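Local coordinates for putative uncharacterized protein (Toxoplasma gondii, PDB 4FBD) that is of unknown function but belongs to the DUF3228 family, assembling as two copies of a chain that contains two mixed beta sheets, at residues A[103-108]-A[226-231]; A[110-115]-A[133-138]; A[146-151]-A[188-193]. All coordinates share one frame; numbering follows the deposited sequence.

Interaction 1. Residues A[103-108]-A[226-231]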
# COMPACT_ATOMS: atom_id res chain seq x y z
N PRO A 103 19.34 0.22 12.23
CA PRO A 103 18.14 0.82 11.71
C PRO A 103 17.02 -0.21 11.52
O PRO A 103 17.27 -1.41 11.56
CB PRO A 103 18.59 1.35 10.36
CG PRO A 103 19.66 0.49 9.96
CD PRO A 103 20.38 0.16 11.21
N GLY A 104 15.81 0.27 11.26
CA GLY A 104 14.62 -0.57 11.09
C GLY A 104 14.36 -0.91 9.66
O GLY A 104 13.42 -1.62 9.35
N SER A 105 15.22 -0.43 8.76
CA SER A 105 15.04 -0.69 7.34
C SER A 105 16.35 -0.62 6.54
O SER A 105 17.37 -0.18 7.04
CB SER A 105 14.05 0.31 6.81
OG SER A 105 14.53 1.60 7.05
N LEU A 106 16.29 -1.09 5.30
CA LEU A 106 17.43 -1.13 4.39
C LEU A 106 17.06 -0.55 3.03
O LEU A 106 15.88 -0.54 2.65
CB LEU A 106 17.92 -2.57 4.17
CG LEU A 106 18.58 -3.28 5.34
CD1 LEU A 106 18.51 -4.78 5.17
CD2 LEU A 106 20.03 -2.81 5.53
N PRO A 107 18.06 -0.07 2.29
CA PRO A 107 17.84 0.45 0.96
C PRO A 107 17.58 -0.68 -0.01
O PRO A 107 18.13 -1.78 0.15
CB PRO A 107 19.16 1.17 0.60
CG PRO A 107 20.16 0.81 1.66
CD PRO A 107 19.41 0.23 2.83
N ILE A 108 16.74 -0.42 -0.99
CA ILE A 108 16.46 -1.42 -2.00
C ILE A 108 17.39 -1.11 -3.14
O ILE A 108 17.36 -0.00 -3.64
CB ILE A 108 15.01 -1.32 -2.47
CG1 ILE A 108 14.06 -1.59 -1.29
CG2 ILE A 108 14.73 -2.35 -3.54
CD1 ILE A 108 12.67 -1.04 -1.51
N VAL A 226 5.78 8.01 -0.18
CA VAL A 226 6.01 7.04 -1.27
C VAL A 226 7.45 7.13 -1.82
O VAL A 226 8.10 6.11 -2.06
CB VAL A 226 5.06 7.26 -2.40
CG1 VAL A 226 5.53 6.47 -3.67
CG2 VAL A 226 3.63 6.87 -1.95
N ALA A 227 7.95 8.35 -2.04
CA ALA A 227 9.34 8.52 -2.56
C ALA A 227 10.35 7.84 -1.66
O ALA A 227 11.29 7.24 -2.15
CB ALA A 227 9.70 9.98 -2.67
N TYR A 228 10.15 7.92 -0.36
CA TYR A 228 11.08 7.26 0.55
C TYR A 228 10.95 5.75 0.48
O TYR A 228 11.95 5.05 0.31
CB TYR A 228 10.90 7.70 2.02
CG TYR A 228 12.01 7.12 2.89
CD1 TYR A 228 13.23 7.76 3.01
CD2 TYR A 228 11.86 5.93 3.54
CE1 TYR A 228 14.25 7.24 3.77
CE2 TYR A 228 12.89 5.40 4.32
CZ TYR A 228 14.09 6.07 4.43
OH TYR A 228 15.14 5.56 5.16
N TRP A 229 9.71 5.26 0.56
CA TRP A 229 9.46 3.83 0.64
C TRP A 229 9.61 3.08 -0.67
O TRP A 229 9.69 1.85 -0.65
CB TRP A 229 8.16 3.53 1.42
CG TRP A 229 8.35 3.97 2.86
CD1 TRP A 229 7.85 5.08 3.44
CD2 TRP A 229 9.18 3.34 3.85
NE1 TRP A 229 8.29 5.18 4.75
CE2 TRP A 229 9.11 4.13 5.02
CE3 TRP A 229 9.97 2.19 3.87
CZ2 TRP A 229 9.79 3.79 6.20
CZ3 TRP A 229 10.66 1.87 5.03
CH2 TRP A 229 10.55 2.67 6.19
N LYS A 230 9.76 3.79 -1.79
CA LYS A 230 10.05 3.12 -3.04
C LYS A 230 11.48 2.58 -3.03
O LYS A 230 11.77 1.65 -3.78
CB LYS A 230 9.97 4.05 -4.29
CG LYS A 230 8.77 4.87 -4.40
CD LYS A 230 8.32 5.20 -5.79
CE LYS A 230 9.37 5.70 -6.74
NZ LYS A 230 8.66 6.28 -7.98
N THR A 231 12.36 3.17 -2.22
CA THR A 231 13.77 2.77 -2.24
C THR A 231 14.34 2.21 -0.91
O THR A 231 15.56 2.06 -0.73
CB THR A 231 14.61 3.94 -2.75
OG1 THR A 231 14.42 5.07 -1.88
CG2 THR A 231 14.17 4.39 -4.20
O HOH W 1 16.01 2.80 5.36

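Interaction 2. Residues A[110-115]-A[133-138]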
# COMPACT_ATOMS: atom_id res chain seq x y z
N ALA A 110 19.55 -2.72 -6.90
CA ALA A 110 19.34 -3.66 -8.00
C ALA A 110 19.81 -5.07 -7.57
O ALA A 110 19.25 -6.05 -8.01
CB ALA A 110 20.08 -3.22 -9.29
N ASP A 111 20.80 -5.14 -6.69
CA ASP A 111 21.31 -6.42 -6.26
C ASP A 111 20.48 -7.10 -5.17
O ASP A 111 20.53 -8.34 -5.07
CB ASP A 111 22.77 -6.29 -5.79
CG ASP A 111 23.74 -6.08 -6.97
OD1 ASP A 111 23.28 -6.00 -8.14
OD2 ASP A 111 24.96 -5.97 -6.73
N ASN A 112 19.71 -6.36 -4.38
CA ASN A 112 18.93 -7.01 -3.33
C ASN A 112 17.41 -7.01 -3.53
O ASN A 112 16.70 -7.62 -2.76
CB ASN A 112 19.26 -6.41 -1.99
CG ASN A 112 18.72 -5.03 -1.82
OD1 ASN A 112 17.86 -4.58 -2.57
ND2 ASN A 112 19.20 -4.35 -0.81
N GLU A 113 16.93 -6.37 -4.57
CA GLU A 113 15.50 -6.25 -4.80
C GLU A 113 14.74 -7.58 -4.80
O GLU A 113 13.61 -7.69 -4.26
CB GLU A 113 15.26 -5.54 -6.14
CG GLU A 113 13.80 -5.29 -6.39
CD GLU A 113 13.52 -4.70 -7.75
OE1 GLU A 113 14.44 -4.67 -8.60
OE2 GLU A 113 12.36 -4.29 -7.96
N HIS A 114 15.34 -8.60 -5.41
CA HIS A 114 14.69 -9.89 -5.49
C HIS A 114 14.57 -10.64 -4.14
O HIS A 114 13.83 -11.63 -4.04
CB HIS A 114 15.41 -10.76 -6.52
CG HIS A 114 16.79 -11.19 -6.12
ND1 HIS A 114 17.86 -10.32 -6.09
CD2 HIS A 114 17.28 -12.41 -5.78
CE1 HIS A 114 18.96 -10.99 -5.75
NE2 HIS A 114 18.64 -12.25 -5.55
N LEU A 115 15.26 -10.14 -3.12
CA LEU A 115 15.23 -10.73 -1.78
C LEU A 115 14.03 -10.29 -0.95
O LEU A 115 13.74 -10.88 0.08
CB LEU A 115 16.52 -10.37 -1.05
CG LEU A 115 17.79 -10.92 -1.69
CD1 LEU A 115 19.03 -10.50 -0.86
CD2 LEU A 115 17.66 -12.50 -1.84
N ARG A 133 5.82 -4.90 2.41
CA ARG A 133 7.00 -5.59 1.89
C ARG A 133 8.15 -5.42 2.84
O ARG A 133 8.27 -4.39 3.54
CB ARG A 133 7.38 -5.12 0.51
CG ARG A 133 7.83 -3.71 0.37
CD ARG A 133 8.20 -3.45 -1.06
NE ARG A 133 8.66 -2.08 -1.27
CZ ARG A 133 9.06 -1.59 -2.44
NH1 ARG A 133 9.09 -2.35 -3.50
NH2 ARG A 133 9.45 -0.33 -2.54
N TRP A 134 9.03 -6.39 2.85
CA TRP A 134 10.15 -6.36 3.75
C TRP A 134 11.30 -7.24 3.31
O TRP A 134 11.15 -8.11 2.47
CB TRP A 134 9.68 -6.85 5.12
CG TRP A 134 9.22 -8.28 5.06
CD1 TRP A 134 9.99 -9.37 5.22
CD2 TRP A 134 7.90 -8.77 4.79
NE1 TRP A 134 9.25 -10.52 5.08
CE2 TRP A 134 7.95 -10.17 4.82
CE3 TRP A 134 6.67 -8.15 4.55
CZ2 TRP A 134 6.84 -10.98 4.60
CZ3 TRP A 134 5.54 -8.96 4.33
CH2 TRP A 134 5.65 -10.35 4.36
N PHE A 135 12.46 -7.00 3.89
CA PHE A 135 13.64 -7.85 3.71
C PHE A 135 13.64 -8.78 4.90
O PHE A 135 13.58 -8.34 6.05
CB PHE A 135 14.96 -7.08 3.76
CG PHE A 135 15.25 -6.29 2.54
CD1 PHE A 135 15.57 -6.91 1.38
CD2 PHE A 135 15.27 -4.91 2.58
CE1 PHE A 135 15.86 -6.18 0.23
CE2 PHE A 135 15.57 -4.19 1.46
CZ PHE A 135 15.86 -4.82 0.27
N PRO A 136 13.74 -10.07 4.65
CA PRO A 136 13.80 -11.01 5.73
C PRO A 136 15.18 -11.03 6.37
O PRO A 136 16.13 -10.49 5.80
CB PRO A 136 13.47 -12.35 5.09
CG PRO A 136 13.43 -12.14 3.65
CD PRO A 136 13.55 -10.71 3.34
N MET A 137 15.27 -11.65 7.54
CA MET A 137 16.53 -11.70 8.29
C MET A 137 17.64 -12.49 7.61
O MET A 137 18.82 -12.19 7.83
CB MET A 137 16.28 -12.23 9.70
CG MET A 137 15.47 -11.27 10.55
SD MET A 137 16.30 -9.68 10.72
CE MET A 137 17.70 -10.14 11.73
N SER A 138 17.29 -13.47 6.78
CA SER A 138 18.31 -14.24 6.07
C SER A 138 19.21 -13.31 5.26
O SER A 138 20.39 -13.62 5.03
CB SER A 138 17.68 -15.32 5.18
OG SER A 138 16.78 -14.75 4.26

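Interaction 3. Residues A[146-151]-A[188-193]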
# COMPACT_ATOMS: atom_id res chain seq x y z
N PRO A 146 25.30 -0.31 12.05
CA PRO A 146 24.92 0.80 12.91
C PRO A 146 24.54 2.00 12.11
O PRO A 146 25.24 2.37 11.19
CB PRO A 146 26.20 1.07 13.70
CG PRO A 146 26.78 -0.27 13.87
CD PRO A 146 26.47 -1.01 12.58
N ALA A 147 23.41 2.61 12.46
CA ALA A 147 22.92 3.81 11.78
C ALA A 147 23.76 5.00 12.15
O ALA A 147 24.36 5.04 13.20
CB ALA A 147 21.47 4.08 12.17
N ALA A 148 23.76 5.98 11.28
CA ALA A 148 24.48 7.21 11.48
C ALA A 148 23.99 8.01 12.70
O ALA A 148 24.80 8.61 13.44
CB ALA A 148 24.37 8.03 10.23
N PHE A 149 22.68 7.98 12.95
CA PHE A 149 22.11 8.80 14.01
C PHE A 149 21.03 8.13 14.83
O PHE A 149 20.53 7.08 14.49
CB PHE A 149 21.43 10.03 13.40
CG PHE A 149 22.31 10.81 12.47
CD1 PHE A 149 23.31 11.62 12.97
CD2 PHE A 149 22.09 10.77 11.10
CE1 PHE A 149 24.13 12.35 12.10
CE2 PHE A 149 22.90 11.49 10.22
CZ PHE A 149 23.91 12.28 10.72
N LEU A 150 20.69 8.80 15.94
CA LEU A 150 19.58 8.43 16.78
C LEU A 150 18.65 9.64 16.80
O LEU A 150 19.09 10.77 17.08
CB LEU A 150 20.03 8.12 18.21
CG LEU A 150 21.01 6.96 18.34
CD1 LEU A 150 21.50 6.85 19.75
CD2 LEU A 150 20.37 5.65 17.83
N ASP A 151 17.38 9.42 16.46
CA ASP A 151 16.38 10.46 16.52
C ASP A 151 15.83 10.23 17.91
O ASP A 151 15.25 9.16 18.19
CB ASP A 151 15.31 10.24 15.45
CG ASP A 151 14.36 11.43 15.28
OD1 ASP A 151 14.50 12.44 16.01
OD2 ASP A 151 13.47 11.35 14.38
N ALA A 188 17.00 4.58 15.55
CA ALA A 188 18.25 4.53 14.81
C ALA A 188 17.90 4.70 13.35
O ALA A 188 17.03 3.97 12.82
CB ALA A 188 18.98 3.23 15.02
N GLN A 189 18.56 5.66 12.69
CA GLN A 189 18.32 5.91 11.30
C GLN A 189 19.51 6.66 10.70
O GLN A 189 20.36 7.18 11.42
CB GLN A 189 17.02 6.69 11.12
CG GLN A 189 16.98 8.06 11.81
CD GLN A 189 15.66 8.74 11.65
OE1 GLN A 189 14.65 8.24 12.11
NE2 GLN A 189 15.65 9.93 11.00
N ASN A 190 19.60 6.66 9.38
CA ASN A 190 20.72 7.29 8.69
C ASN A 190 20.36 8.65 8.19
O ASN A 190 21.21 9.36 7.76
CB ASN A 190 21.20 6.39 7.54
CG ASN A 190 21.80 5.10 8.06
OD1 ASN A 190 22.69 5.12 8.90
ND2 ASN A 190 21.34 3.97 7.54
N GLU A 191 19.09 9.01 8.26
CA GLU A 191 18.67 10.31 7.80
C GLU A 191 18.50 11.28 8.98
O GLU A 191 18.09 10.88 10.08
CB GLU A 191 17.35 10.20 7.04
CG GLU A 191 17.36 9.23 5.84
CD GLU A 191 17.15 7.78 6.21
OE1 GLU A 191 16.76 7.47 7.36
OE2 GLU A 191 17.36 6.94 5.33
N LYS A 192 18.83 12.54 8.73
CA LYS A 192 18.72 13.66 9.68
C LYS A 192 17.35 14.35 9.56
O LYS A 192 17.28 15.56 9.61
CB LYS A 192 19.82 14.69 9.42
CG LYS A 192 20.97 14.86 10.43
CD LYS A 192 20.57 15.88 11.55
CE LYS A 192 21.78 16.54 12.27
NZ LYS A 192 22.68 15.59 12.99
N TYR A 193 16.28 13.58 9.36
CA TYR A 193 14.93 14.13 9.31
C TYR A 193 13.95 13.04 9.74
O TYR A 193 14.31 11.87 9.80
CB TYR A 193 14.62 14.78 7.94
CG TYR A 193 14.66 13.84 6.77
CD1 TYR A 193 15.86 13.60 6.07
CD2 TYR A 193 13.52 13.18 6.34
CE1 TYR A 193 15.91 12.71 5.00
CE2 TYR A 193 13.56 12.28 5.26
CZ TYR A 193 14.75 12.06 4.60
OH TYR A 193 14.78 11.20 3.53
O HOH W 2 23.07 1.62 8.90
O HOH W 3 12.45 9.66 12.41

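Interaction 1. Residues A[103-108]-A[226-231]
The carbonyl oxygen of T231 is gripped from two neighbouring residues. I108 N donates to T231 O over 2.8 Å with a nearly straight N-H...O angle of 167°, approaching from above the carbonyl plane, 58° out of it. P107 has no N-H to offer, but its CA reaches the same T231 O at 3.3 Å in a weaker C-H...O contact. Beside this bond the side chain of I108 packs against the turn: CG1 lies beside its own backbone N, which brings CD1 to 3.6 Å from K230 O. Isoleucine suits the spot because its apolar branches pack on the K230-T231 backbone and against R133 and F135. The carbonyl oxygen of W229 is hydrogen-bonded to R133 NH2, and K230 NZ forms a salt bridge with E243 OE1 of the second subunit.

At the other end of 103-108 the link is made through water. The water lies 2.5 Å from S105 OG and donates to Y228 OH over 2.9 Å; a small hydroxyl side chain is well matched to such a bridge, since the two side-chain oxygens are too far apart to bond directly. Y228 OH also bonds E191 OE2. The bond from CA of W229 leaves away from 103-108, but chi1 of -65° brings the indole back so that its CZ3 edge meets S105 CB at 4.1 Å. Y228 CD2 rests 3.6 Å above the indole plane, over its centre, and the indole NE1 bonds P196 O.

Strand 105-107 is an outermost strand of the four-stranded mixed sheet, paired antiparallel with 232-235 through backbone bonds of G104 to V235 and L106 to A233. The I108-T231 bond continues that pairing to where the chain leaves helix 219-229.

Interaction 2. Residues A[110-115]-A[133-138]
The loop joining strand 105-107 to strand 117-121 folds over the end of strand 130-135 and the N-cap of helix 137-140, with F135 as the main point of touch. Residues 113-115 turn with helical backbone angles, and L115 N closes the turn on N112 O at 2.9 Å. That same N112 O faces the edge of the F135 ring, lying in its plane 3.4 Å from CE1. The amide of N112 comes to the far end of the ring: both N112 OD1 and N112 ND2 stand 3.5 Å from F135 CZ, with amide and ring planes 57° apart.

Chi1 of 72° sets CG of N112 between its backbone N and carbonyl carbon. There OD1 accepts from T109 N in the loop, while ND2 donates to P107 O on the neighbouring strand 105-107 and to Y139 OH on helix 137-140. Asparagine fits because one short, flat group supplies both an acceptor and donors, and these bonds fix its rotation beside the phenyl ring.

L115 adds an apolar touch, its CB 4.3 Å from F135 CD1 near the ring plane. Its carbonyl oxygen approaches P136 CD at 3.3 Å. Proline is tolerated at this N-cap position, because the helix that follows does not use its backbone N-H.

The chemistry is thus mostly van der Waals. The slightly positive C-H edge of F135 is turned to a carbonyl oxygen, a pairing that is probably mildly favourable, while the polar amide is satisfied by T109, P107 and Y139 rather than by strand 130-135.

Interaction 3. Residues A[146-151]-A[188-193]
F149 and Q189 form the hydrogen-bonded pair of an antiparallel strand pairing, at one end of strands 149-156 and 181-189 in the five-stranded mixed sheet. F149 N donates to Q189 O over 2.9 Å, nearly along the C=O axis, and Q189 N returns a bond to F149 O over 3.0 Å. L150 and A188 follow as a non-hydrogen-bonded pair; the methyl of A188, small enough for a close approach of the strands, touches both A147 CB and L150 CD2. Outside the pairing, A188 N is hydrogen-bonded to S56 OG and A147 O to N97 ND2.

Just beyond the strands a side chain takes over from the backbone: A148 N donates to N190 OD1 over 2.7 Å. Asparagine is short enough to stand in for a main-chain carbonyl, and its ND2 donates to a water that also makes a weak bond to P146 O.

Q189 uses both ends of its amide. Chi1 of 60° and an extended chain beyond CG carry NE2 to two carbonyls of its own segment: the bond to E191 O, 2.8 Å, is nearly straight, whereas that to Y193 O, 2.6 Å, is strongly bent. A water donates to Q189 OE1 over 2.6 Å and to D151 OD2 over 2.8 Å, joining the two side chains, while D151 OD1 is hydrogen-bonded to H92 ND1.

The flat ring of F149 offers two faces, and the lysine's methylenes suit one of them. A148 CB and K192 CG lie over opposite faces, each offset toward the rim, K192 CG making a CH-pi contact 4.1 Å from the ring centroid.

Along the chain, the segments of interactions 2 and 3 both fall between the two halves of interaction 1, with interaction 2 complete before interaction 3 begins. Interactions 1 and 2, their centres about 11 Å apart, share the four-stranded sheet and meet directly: R133 bonds W229 O, and N112 reaches back to P107. Both also touch the second subunit. Interaction 3 belongs to the five-stranded beta sheet, its centre about 13 Å from that of interaction 1 and about 21 Å from that of interaction 2, which it does not touch. The hydrogen bond of Y228 OH to E191 and packing of P103 on A188 join interaction 1 to 188-193, so it probably helps to hold the two beta layers together.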